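Local coordinates for digeranylgeranylglycerophospholipid reductase (Sulfolobus acidocaldarius, PDB 4OPC), which uses an FAD cofactor to hydrogenate the double bonds of geranylgeranyl chains, turning unsaturated archaeols into the saturated archaeols of archaeal membranes, at residues C48-S53 with L97-Y102; E116-T121 with L147-K152. All coordinates share one frame; numbering follows the deposited sequence.

Overall arrangement
The two contacts come in series along the chain: contact 1 closes before contact 2 opens, and helix 99-112, which begins in contact 1, leads directly to strand 116-118, which begins contact 2. They lie about 26 Å apart between centres and about 10 Å between nearest atoms. Contact 1, its centre about 13 Å from that of the chain, is where edge strand 51-53 of the eight-stranded sheet meets the flavin ring. Contact 2, its centre about 25 Å from that of the chain, joins the mostly parallel, Rossmann-type six-stranded sheet to the four-stranded sheet holding strand 145-150. Its indole stays about 9 Å from the cofactor, which the neighbouring Thr121 touches.

Contact 1 (C48-S53 with L97-Y102). With FDA (dihydroflavine-adenine dinucleotide), chain B.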
ATOM      1  N   CYS A  48       5.892  -9.263   3.856  1.00 12.20           N
ATOM      2  CA  CYS A  48       5.746  -7.874   4.259  1.00 12.68           C
ATOM      3  C   CYS A  48       6.866  -7.570   5.244  1.00 11.66           C
ATOM      4  O   CYS A  48       7.395  -8.481   5.887  1.00 13.03           O
ATOM      5  CB  CYS A  48       4.379  -7.655   4.935  1.00 13.29           C
ATOM      6  SG  CYS A  48       3.988  -5.918   5.277  1.00 12.83           S
ATOM      7  N   GLY A  49       7.225  -6.293   5.355  1.00 11.51           N
ATOM      8  CA  GLY A  49       8.119  -5.839   6.406  1.00 12.87           C
ATOM      9  C   GLY A  49       7.449  -5.789   7.771  1.00 14.83           C
ATOM     10  O   GLY A  49       8.138  -5.741   8.791  1.00 15.12           O
ATOM     11  N   ASP A  50       6.114  -5.779   7.774  1.00 13.15           N
ATOM     12  CA  ASP A  50       5.291  -5.883   8.989  1.00 15.57           C
ATOM     13  C   ASP A  50       5.283  -4.631   9.861  1.00 15.16           C
ATOM     14  O   ASP A  50       4.875  -4.684  11.028  1.00 16.36           O
ATOM     15  CB  ASP A  50       5.677  -7.096   9.850  1.00 17.57           C
ATOM     16  CG  ASP A  50       5.469  -8.427   9.147  1.00 15.20           C
ATOM     17  OD1 ASP A  50       4.630  -8.544   8.234  1.00 17.13           O
ATOM     18  OD2 ASP A  50       6.167  -9.386   9.541  1.00 20.94           O
ATOM     19  N   ALA A  51       5.715  -3.505   9.306  1.00 13.66           N
ATOM     20  CA  ALA A  51       5.786  -2.255  10.067  1.00 14.14           C
ATOM     21  C   ALA A  51       4.590  -1.357   9.774  1.00 15.18           C
ATOM     22  O   ALA A  51       4.321  -1.041   8.616  1.00 14.93           O
ATOM     23  CB  ALA A  51       7.069  -1.527   9.734  1.00 14.43           C
ATOM     24  N   VAL A  52       3.871  -0.940  10.813  1.00 15.61           N
ATOM     25  CA  VAL A  52       2.684  -0.102  10.626  1.00 15.55           C
ATOM     26  C   VAL A  52       2.633   0.993  11.690  1.00 16.01           C
ATOM     27  O   VAL A  52       2.882   0.733  12.865  1.00 17.01           O
ATOM     28  CB  VAL A  52       1.364  -0.923  10.698  1.00 15.92           C
ATOM     29  CG1 VAL A  52       0.172  -0.060  10.277  1.00 15.46           C
ATOM     30  CG2 VAL A  52       1.434  -2.181   9.840  1.00 19.01           C
ATOM     31  N   SER A  53       2.286   2.206  11.280  1.00 16.00           N
ATOM     32  CA  SER A  53       2.177   3.338  12.195  1.00 16.97           C
ATOM     33  C   SER A  53       1.036   3.156  13.199  1.00 16.33           C
ATOM     34  O   SER A  53      -0.043   2.688  12.846  1.00 17.98           O
ATOM     35  CB  SER A  53       1.944   4.616  11.388  1.00 21.88           C
ATOM     36  OG  SER A  53       1.606   5.711  12.218  1.00 33.16           O
ATOM     37  N   LEU A  97       4.602  -5.952  13.668  1.00 18.18           N
ATOM     38  CA  LEU A  97       3.540  -6.914  13.960  1.00 16.96           C
ATOM     39  C   LEU A  97       3.877  -8.325  13.538  1.00 18.58           C
ATOM     40  O   LEU A  97       4.668  -8.544  12.621  1.00 20.93           O
ATOM     41  CB  LEU A  97       2.269  -6.515  13.200  1.00 22.94           C
ATOM     42  CG  LEU A  97       1.706  -5.125  13.452  1.00 25.93           C
ATOM     43  CD1 LEU A  97       0.519  -4.847  12.548  1.00 26.06           C
ATOM     44  CD2 LEU A  97       1.297  -5.017  14.894  1.00 27.22           C
ATOM     45  N   ASN A  98       3.243  -9.285  14.205  1.00 18.98           N
ATOM     46  CA  ASN A  98       3.045 -10.607  13.633  1.00 20.57           C
ATOM     47  C   ASN A  98       1.788 -10.480  12.776  1.00 19.15           C
ATOM     48  O   ASN A  98       0.670 -10.537  13.296  1.00 19.34           O
ATOM     49  CB  ASN A  98       2.859 -11.648  14.742  1.00 21.14           C
ATOM     50  CG  ASN A  98       2.705 -13.064  14.208  1.00 23.25           C
ATOM     51  OD1 ASN A  98       2.248 -13.285  13.087  1.00 22.74           O
ATOM     52  ND2 ASN A  98       3.069 -14.040  15.035  1.00 29.75           N
ATOM     53  N   ALA A  99       1.976 -10.267  11.476  1.00 17.76           N
ATOM     54  CA  ALA A  99       0.870  -9.929  10.593  1.00 16.01           C
ATOM     55  C   ALA A  99      -0.219 -10.997  10.502  1.00 16.00           C
ATOM     56  O   ALA A  99      -1.388 -10.660  10.665  1.00 16.52           O
ATOM     57  CB  ALA A  99       1.386  -9.535   9.201  1.00 15.89           C
ATOM     58  N   PRO A 100       0.149 -12.271  10.245  1.00 16.43           N
ATOM     59  CA  PRO A 100      -0.908 -13.289  10.221  1.00 19.39           C
ATOM     60  C   PRO A 100      -1.671 -13.368  11.546  1.00 18.32           C
ATOM     61  O   PRO A 100      -2.896 -13.495  11.528  1.00 18.71           O
ATOM     62  CB  PRO A 100      -0.146 -14.594   9.984  1.00 23.46           C
ATOM     63  CG  PRO A 100       1.160 -14.201   9.386  1.00 20.37           C
ATOM     64  CD  PRO A 100       1.464 -12.812   9.846  1.00 18.76           C
ATOM     65  N   LEU A 101      -0.976 -13.298  12.678  1.00 16.56           N
ATOM     66  CA  LEU A 101      -1.661 -13.416  13.964  1.00 18.38           C
ATOM     67  C   LEU A 101      -2.644 -12.268  14.184  1.00 17.40           C
ATOM     68  O   LEU A 101      -3.787 -12.486  14.588  1.00 18.28           O
ATOM     69  CB  LEU A 101      -0.651 -13.485  15.107  1.00 22.01           C
ATOM     70  CG  LEU A 101      -1.149 -14.087  16.414  1.00 37.15           C
ATOM     71  CD1 LEU A 101      -1.383 -15.579  16.233  1.00 31.88           C
ATOM     72  CD2 LEU A 101      -0.134 -13.824  17.498  1.00 33.36           C
ATOM     73  N   TYR A 102      -2.215 -11.041  13.917  1.00 17.33           N
ATOM     74  CA  TYR A 102      -3.112  -9.906  14.063  1.00 15.90           C
ATOM     75  C   TYR A 102      -4.277  -9.960  13.075  1.00 15.88           C
ATOM     76  O   TYR A 102      -5.438  -9.784  13.467  1.00 16.91           O
ATOM     77  CB  TYR A 102      -2.353  -8.584  13.886  1.00 15.92           C
ATOM     78  CG  TYR A 102      -3.285  -7.401  13.959  1.00 16.36           C
ATOM     79  CD1 TYR A 102      -3.771  -6.951  15.179  1.00 19.40           C
ATOM     80  CD2 TYR A 102      -3.714  -6.761  12.799  1.00 14.43           C
ATOM     81  CE1 TYR A 102      -4.651  -5.889  15.248  1.00 17.70           C
ATOM     82  CE2 TYR A 102      -4.587  -5.695  12.858  1.00 15.29           C
ATOM     83  CZ  TYR A 102      -5.054  -5.258  14.082  1.00 14.84           C
ATOM     84  OH  TYR A 102      -5.940  -4.201  14.143  1.00 17.56           O
TER
HETATM   85  PA  FDA B 501      -3.118  -8.996   0.604  1.00 11.70           P
HETATM   86  O1A FDA B 501      -2.348  -9.457  -0.571  1.00 12.00           O
HETATM   87  O2A FDA B 501      -2.408  -8.987   1.952  1.00 12.71           O
HETATM   88  O5B FDA B 501      -4.414  -9.893   0.756  1.00 11.03           O
HETATM   89  C5B FDA B 501      -5.165 -10.298  -0.406  1.00 11.04           C
HETATM   90  C4B FDA B 501      -5.921 -11.547  -0.037  1.00 11.70           C
HETATM   91  O4B FDA B 501      -6.837 -11.883  -1.099  1.00 11.74           O
HETATM   92  C3B FDA B 501      -5.050 -12.786   0.197  1.00 12.68           C
HETATM   93  O3B FDA B 501      -5.229 -13.296   1.518  1.00 12.98           O
HETATM   94  C2B FDA B 501      -5.471 -13.753  -0.926  1.00 12.65           C
HETATM   95  O2B FDA B 501      -5.436 -15.112  -0.521  1.00 13.64           O
HETATM   96  C1B FDA B 501      -6.891 -13.291  -1.216  1.00 11.82           C
HETATM   97  N9A FDA B 501      -7.420 -13.563  -2.547  1.00 11.73           N
HETATM   98  C8A FDA B 501      -6.908 -13.136  -3.748  1.00 11.96           C
HETATM   99  N7A FDA B 501      -7.642 -13.463  -4.787  1.00 11.86           N
HETATM  100  C5A FDA B 501      -8.716 -14.141  -4.229  1.00 11.31           C
HETATM  101  C6A FDA B 501      -9.878 -14.701  -4.794  1.00 11.73           C
HETATM  102  N6A FDA B 501     -10.186 -14.622  -6.089  1.00 13.27           N
HETATM  103  N1A FDA B 501     -10.774 -15.256  -3.954  1.00 11.89           N
HETATM  104  C2A FDA B 501     -10.490 -15.303  -2.648  1.00 12.57           C
HETATM  105  N3A FDA B 501      -9.451 -14.775  -1.997  1.00 12.19           N
HETATM  106  C4A FDA B 501      -8.609 -14.180  -2.850  1.00 11.53           C
HETATM  107  N1  FDA B 501       3.267  -2.349   4.046  1.00 10.95           N
HETATM  108  C2  FDA B 501       3.369  -1.800   5.299  1.00 11.33           C
HETATM  109  O2  FDA B 501       2.464  -1.123   5.775  1.00 11.95           O
HETATM  110  N3  FDA B 501       4.509  -2.070   6.008  1.00 11.51           N
HETATM  111  C4  FDA B 501       5.629  -2.743   5.563  1.00 11.85           C
HETATM  112  O4  FDA B 501       6.525  -3.025   6.356  1.00 12.91           O
HETATM  113  C4X FDA B 501       5.498  -3.231   4.246  1.00 11.30           C
HETATM  114  N5  FDA B 501       6.526  -3.946   3.704  1.00 11.23           N
HETATM  115  C5X FDA B 501       6.318  -4.714   2.577  1.00 10.87           C
HETATM  116  C6  FDA B 501       7.260  -5.653   2.179  1.00 11.82           C
HETATM  117  C7  FDA B 501       7.036  -6.498   1.104  1.00 11.46           C
HETATM  118  C7M FDA B 501       8.034  -7.585   0.798  1.00 12.64           C
HETATM  119  C8  FDA B 501       5.849  -6.375   0.366  1.00 11.22           C
HETATM  120  C8M FDA B 501       5.545  -7.328  -0.766  1.00 13.20           C
HETATM  121  C9  FDA B 501       4.906  -5.418   0.749  1.00 10.98           C
HETATM  122  C9A FDA B 501       5.116  -4.604   1.855  1.00 10.94           C
HETATM  123  N10 FDA B 501       4.166  -3.654   2.296  1.00 10.59           N
HETATM  124  C10 FDA B 501       4.314  -3.075   3.537  1.00 11.36           C
HETATM  125  C1' FDA B 501       2.855  -3.501   1.619  1.00 10.80           C
HETATM  126  C2' FDA B 501       1.764  -4.300   2.357  1.00 11.01           C
HETATM  127  O2' FDA B 501       2.234  -5.611   2.683  1.00 11.03           O
HETATM  128  C3' FDA B 501       0.516  -4.434   1.481  1.00 11.05           C
HETATM  129  O3' FDA B 501       0.203  -3.152   0.954  1.00 10.86           O
HETATM  130  C4' FDA B 501      -0.744  -4.929   2.206  1.00 11.09           C
HETATM  131  O4' FDA B 501      -0.476  -6.088   2.994  1.00 11.32           O
HETATM  132  C5' FDA B 501      -1.862  -5.210   1.230  1.00 10.85           C
HETATM  133  O5' FDA B 501      -2.993  -5.771   1.927  1.00 10.69           O
HETATM  134  P   FDA B 501      -4.238  -6.314   1.099  1.00 10.86           P
HETATM  135  O1P FDA B 501      -5.218  -6.797   2.087  1.00 10.79           O
HETATM  136  O2P FDA B 501      -4.706  -5.301   0.064  1.00 10.79           O
HETATM  137  O3P FDA B 501      -3.657  -7.525   0.229  1.00 10.86           O
HETATM  138  O   HOH W   1       4.479 -11.324  10.392  1.00 22.21           O
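Leu97 N gives an almost straight hydrogen bond to Asp50 O (2.9 Å, 174°), linking the loop before strand 51-53 to the end of strand 87-97, while Val52 pairs with Phe95 further along. The carboxylate of Asp50 reaches over the start of helix 99-112: OD1 rests on Ala99 CB at 3.5 Å, and OD2 accepts a hydrogen bond from a water that in turn accepts from Ala99 N. The same OD2 forms a salt bridge with Lys222, so water and ammonium share one oxygen. Val52 CG2 meets Leu97 CD1 at 3.9 Å, beside Phe57. Asn98 is the helix N-cap, its OD1 accepting from Leu101 N above the amide plane. This corner joins the edge of the eight-stranded sheet to the flavin site: Ala51 grips the pyrimidine end of the isoalloxazine twice, its N donating to O4 (3.1 Å) and its O accepting from N3 (2.8 Å). Cys48 lays its sulfur 3.3 Å from flavin C4X, a position set by a chi1 of -172° that swings SG away from the backbone N, and SG also accepts a bond from Asp50 N. Replacing Cys48 by an alanine would probably leave Asp50 N without that acceptor and open a gap beside the flavin. Ala51 and Ser53 also touch the bound phospholipid.

Contact 2 (E116-T121 with L147-K152); sequences EIWDLT and LTVYSK
With CG beside the backbone N and anti to the carbonyl carbon (chi1 -58°), Trp118 extends the six-membered part of its indole toward strand 145-150, where Leu147, with the same first torsion (chi1 -56°), sends CD1 to meet it. That methyl lies 3.5 Å from Trp118 CZ3 and 4.1 Å from Trp118 CH2, so the far corner of the indole bears the contact. Leu147 meets this corner with one branch of its fork, at a chi2 of 131° that departs from the staggered positions. Val149, two residues further along the same strand, points the same way and adds a looser touch, CG2 standing 4.4 Å from Trp118 CZ3. Both aliphatic groups come at the ring obliquely, and CZ3 is the ring atom nearest to each of them. The join is wholly apolar and brings together two sheets: strand 116-118 is an outermost strand of the mixed, largely parallel sheet of the Rossmann-type FAD-binding fold, next to strand 32-35, whereas strand 145-150 belongs to the mixed four-stranded sheet, between strands 3-6 and 132-140. Leu138, Leu33 and Leu5 also pack against Trp118, so residues of both sheets line the indole; Leu138 and Leu33 touch Val149 as well. At the pyrrole end, in one of the two conformers of Glu116, OE2 accepts from Trp118 NE1 at 2.8 Å. In that conformer the bond would help to hold the rotation of the indole, and Glu116 OE1 is hydrogen-bonded to Tyr7 OH. Beyond Trp118 the chain turns, and Thr121 at the end of that turn reaches the FAD.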
ATOM      1  N   GLU A 116     -19.709 -13.830   8.303  0.58 14.99           N
ATOM      2  CA  GLU A 116     -19.414 -15.208   7.939  0.58 15.93           C
ATOM      3  C   GLU A 116     -18.108 -15.259   7.154  0.58 16.59           C
ATOM      4  O   GLU A 116     -17.863 -14.397   6.310  0.58 11.38           O
ATOM      5  CB  GLU A 116     -20.560 -15.804   7.118  0.58 17.69           C
ATOM      6  CG  GLU A 116     -20.408 -17.289   6.867  0.58 17.62           C
ATOM      7  CD  GLU A 116     -21.658 -17.936   6.301  0.58 22.81           C
ATOM      8  OE1 GLU A 116     -22.611 -17.208   5.949  0.58 26.61           O
ATOM      9  OE2 GLU A 116     -21.678 -19.182   6.219  0.58 17.55           O
ATOM     10  N   ILE A 117     -17.267 -16.251   7.442  1.00 14.67           N
ATOM     11  CA  ILE A 117     -15.971 -16.389   6.777  1.00 14.39           C
ATOM     12  C   ILE A 117     -15.773 -17.801   6.240  1.00 16.61           C
ATOM     13  O   ILE A 117     -15.894 -18.772   6.988  1.00 16.98           O
ATOM     14  CB  ILE A 117     -14.822 -16.076   7.736  1.00 16.06           C
ATOM     15  CG1 ILE A 117     -14.981 -14.659   8.295  1.00 19.67           C
ATOM     16  CG2 ILE A 117     -13.462 -16.258   7.034  1.00 17.86           C
ATOM     17  CD1 ILE A 117     -13.859 -14.217   9.208  1.00 22.64           C
ATOM     18  N   TRP A 118     -15.477 -17.905   4.946  1.00 15.80           N
ATOM     19  CA  TRP A 118     -15.108 -19.184   4.350  1.00 15.83           C
ATOM     20  C   TRP A 118     -13.662 -19.124   3.874  1.00 14.04           C
ATOM     21  O   TRP A 118     -13.338 -18.371   2.953  1.00 15.19           O
ATOM     22  CB  TRP A 118     -16.009 -19.529   3.162  1.00 16.58           C
ATOM     23  CG  TRP A 118     -17.498 -19.608   3.446  1.00 15.68           C
ATOM     24  CD1 TRP A 118     -18.118 -19.609   4.666  1.00 18.40           C
ATOM     25  CD2 TRP A 118     -18.534 -19.680   2.466  1.00 16.58           C
ATOM     26  NE1 TRP A 118     -19.481 -19.666   4.496  1.00 19.81           N
ATOM     27  CE2 TRP A 118     -19.762 -19.709   3.155  1.00 18.14           C
ATOM     28  CE3 TRP A 118     -18.541 -19.708   1.069  1.00 21.55           C
ATOM     29  CZ2 TRP A 118     -20.987 -19.778   2.493  1.00 22.97           C
ATOM     30  CZ3 TRP A 118     -19.760 -19.771   0.411  1.00 20.68           C
ATOM     31  CH2 TRP A 118     -20.963 -19.809   1.125  1.00 21.18           C
ATOM     32  N   ASP A 119     -12.800 -19.899   4.513  1.00 14.61           N
ATOM     33  CA  ASP A 119     -11.417 -20.024   4.071  1.00 14.33           C
ATOM     34  C   ASP A 119     -11.307 -21.086   2.979  1.00 15.18           C
ATOM     35  O   ASP A 119     -12.277 -21.810   2.680  1.00 15.33           O
ATOM     36  CB  ASP A 119     -10.464 -20.313   5.250  1.00 14.94           C
ATOM     37  CG  ASP A 119     -10.581 -21.741   5.786  1.00 15.97           C
ATOM     38  OD1 ASP A 119     -11.663 -22.358   5.668  1.00 19.28           O
ATOM     39  OD2 ASP A 119      -9.599 -22.249   6.359  1.00 18.36           O
ATOM     40  N   LEU A 120     -10.114 -21.188   2.396  1.00 14.37           N
ATOM     41  CA  LEU A 120      -9.865 -22.083   1.261  1.00 13.49           C
ATOM     42  C   LEU A 120     -10.931 -21.925   0.169  1.00 13.54           C
ATOM     43  O   LEU A 120     -11.297 -22.897  -0.503  1.00 15.76           O
ATOM     44  CB  LEU A 120      -9.733 -23.545   1.706  1.00 17.30           C
ATOM     45  CG  LEU A 120      -8.610 -24.320   1.005  1.00 16.59           C
ATOM     46  CD1 LEU A 120      -7.214 -23.791   1.392  1.00 18.11           C
ATOM     47  CD2 LEU A 120      -8.723 -25.815   1.265  1.00 18.60           C
ATOM     48  N   THR A 121     -11.423 -20.700   0.007  1.00 13.13           N
ATOM     49  CA  THR A 121     -12.510 -20.426  -0.917  1.00 12.92           C
ATOM     50  C   THR A 121     -12.125 -19.308  -1.863  1.00 14.28           C
ATOM     51  O   THR A 121     -11.751 -18.224  -1.429  1.00 13.67           O
ATOM     52  CB  THR A 121     -13.799 -20.065  -0.158  1.00 13.38           C
ATOM     53  OG1 THR A 121     -14.198 -21.189   0.634  1.00 14.66           O
ATOM     54  CG2 THR A 121     -14.937 -19.742  -1.130  1.00 14.86           C
ATOM     55  N   LEU A 147     -20.416 -22.552  -5.527  1.00 20.88           N
ATOM     56  CA  LEU A 147     -21.580 -21.833  -5.021  1.00 23.20           C
ATOM     57  C   LEU A 147     -21.716 -20.494  -5.723  1.00 17.97           C
ATOM     58  O   LEU A 147     -20.721 -19.843  -6.016  1.00 18.86           O
ATOM     59  CB  LEU A 147     -21.408 -21.565  -3.522  1.00 28.12           C
ATOM     60  CG  LEU A 147     -21.172 -22.785  -2.632  1.00 42.76           C
ATOM     61  CD1 LEU A 147     -19.980 -22.553  -1.721  1.00 41.92           C
ATOM     62  CD2 LEU A 147     -22.414 -23.095  -1.822  1.00 42.27           C
ATOM     63  N   THR A 148     -22.948 -20.072  -5.963  1.00 18.41           N
ATOM     64  CA  THR A 148     -23.208 -18.731  -6.444  1.00 17.86           C
ATOM     65  C   THR A 148     -23.703 -17.874  -5.289  1.00 19.16           C
ATOM     66  O   THR A 148     -24.706 -18.201  -4.640  1.00 20.55           O
ATOM     67  CB  THR A 148     -24.252 -18.759  -7.558  1.00 24.86           C
ATOM     68  OG1 THR A 148     -23.638 -19.233  -8.762  1.00 33.54           O
ATOM     69  CG2 THR A 148     -24.819 -17.379  -7.796  1.00 32.18           C
ATOM     70  N   VAL A 149     -22.991 -16.788  -5.023  1.00 18.50           N
ATOM     71  CA  VAL A 149     -23.376 -15.867  -3.970  1.00 16.66           C
ATOM     72  C   VAL A 149     -23.768 -14.533  -4.586  1.00 14.80           C
ATOM     73  O   VAL A 149     -22.974 -13.903  -5.286  1.00 16.77           O
ATOM     74  CB  VAL A 149     -22.240 -15.681  -2.946  1.00 16.48           C
ATOM     75  CG1 VAL A 149     -22.506 -14.473  -2.055  1.00 21.25           C
ATOM     76  CG2 VAL A 149     -22.063 -16.956  -2.128  1.00 21.54           C
ATOM     77  N   TYR A 150     -24.996 -14.110  -4.332  1.00 15.72           N
ATOM     78  CA  TYR A 150     -25.463 -12.806  -4.777  1.00 16.02           C
ATOM     79  C   TYR A 150     -25.233 -11.797  -3.673  1.00 18.35           C
ATOM     80  O   TYR A 150     -25.370 -12.111  -2.489  1.00 20.66           O
ATOM     81  CB  TYR A 150     -26.944 -12.861  -5.147  1.00 17.20           C
ATOM     82  CG  TYR A 150     -27.221 -13.773  -6.316  1.00 18.50           C
ATOM     83  CD1 TYR A 150     -26.852 -13.411  -7.604  1.00 23.03           C
ATOM     84  CD2 TYR A 150     -27.833 -15.002  -6.131  1.00 25.14           C
ATOM     85  CE1 TYR A 150     -27.104 -14.244  -8.678  1.00 23.58           C
ATOM     86  CE2 TYR A 150     -28.089 -15.839  -7.203  1.00 30.81           C
ATOM     87  CZ  TYR A 150     -27.714 -15.452  -8.472  1.00 28.00           C
ATOM     88  OH  TYR A 150     -27.960 -16.273  -9.548  1.00 31.14           O
ATOM     89  N   SER A 151     -24.855 -10.587  -4.059  1.00 14.52           N
ATOM     90  CA  SER A 151     -24.614  -9.515  -3.109  1.00 15.98           C
ATOM     91  C   SER A 151     -25.024  -8.187  -3.711  1.00 14.71           C
ATOM     92  O   SER A 151     -25.030  -8.032  -4.936  1.00 14.60           O
ATOM     93  CB  SER A 151     -23.125  -9.478  -2.719  1.00 15.02           C
ATOM     94  OG  SER A 151     -22.275  -9.356  -3.859  1.00 15.56           O
ATOM     95  N   LYS A 152     -25.367  -7.219  -2.868  1.00 14.45           N
ATOM     96  CA  LYS A 152     -25.572  -5.854  -3.356  1.00 13.81           C
ATOM     97  C   LYS A 152     -24.248  -5.174  -3.704  1.00 14.66           C
ATOM     98  O   LYS A 152     -24.184  -4.366  -4.631  1.00 14.89           O
ATOM     99  CB  LYS A 152     -26.343  -5.000  -2.338  1.00 15.54           C
ATOM    100  CG  LYS A 152     -27.719  -5.507  -1.993  1.00 17.30           C
ATOM    101  CD  LYS A 152     -28.514  -5.927  -3.233  1.00 22.51           C
ATOM    102  CE  LYS A 152     -28.935  -4.754  -4.087  1.00 43.78           C
ATOM    103  NZ  LYS A 152     -29.747  -5.204  -5.258  1.00 47.57           N
TER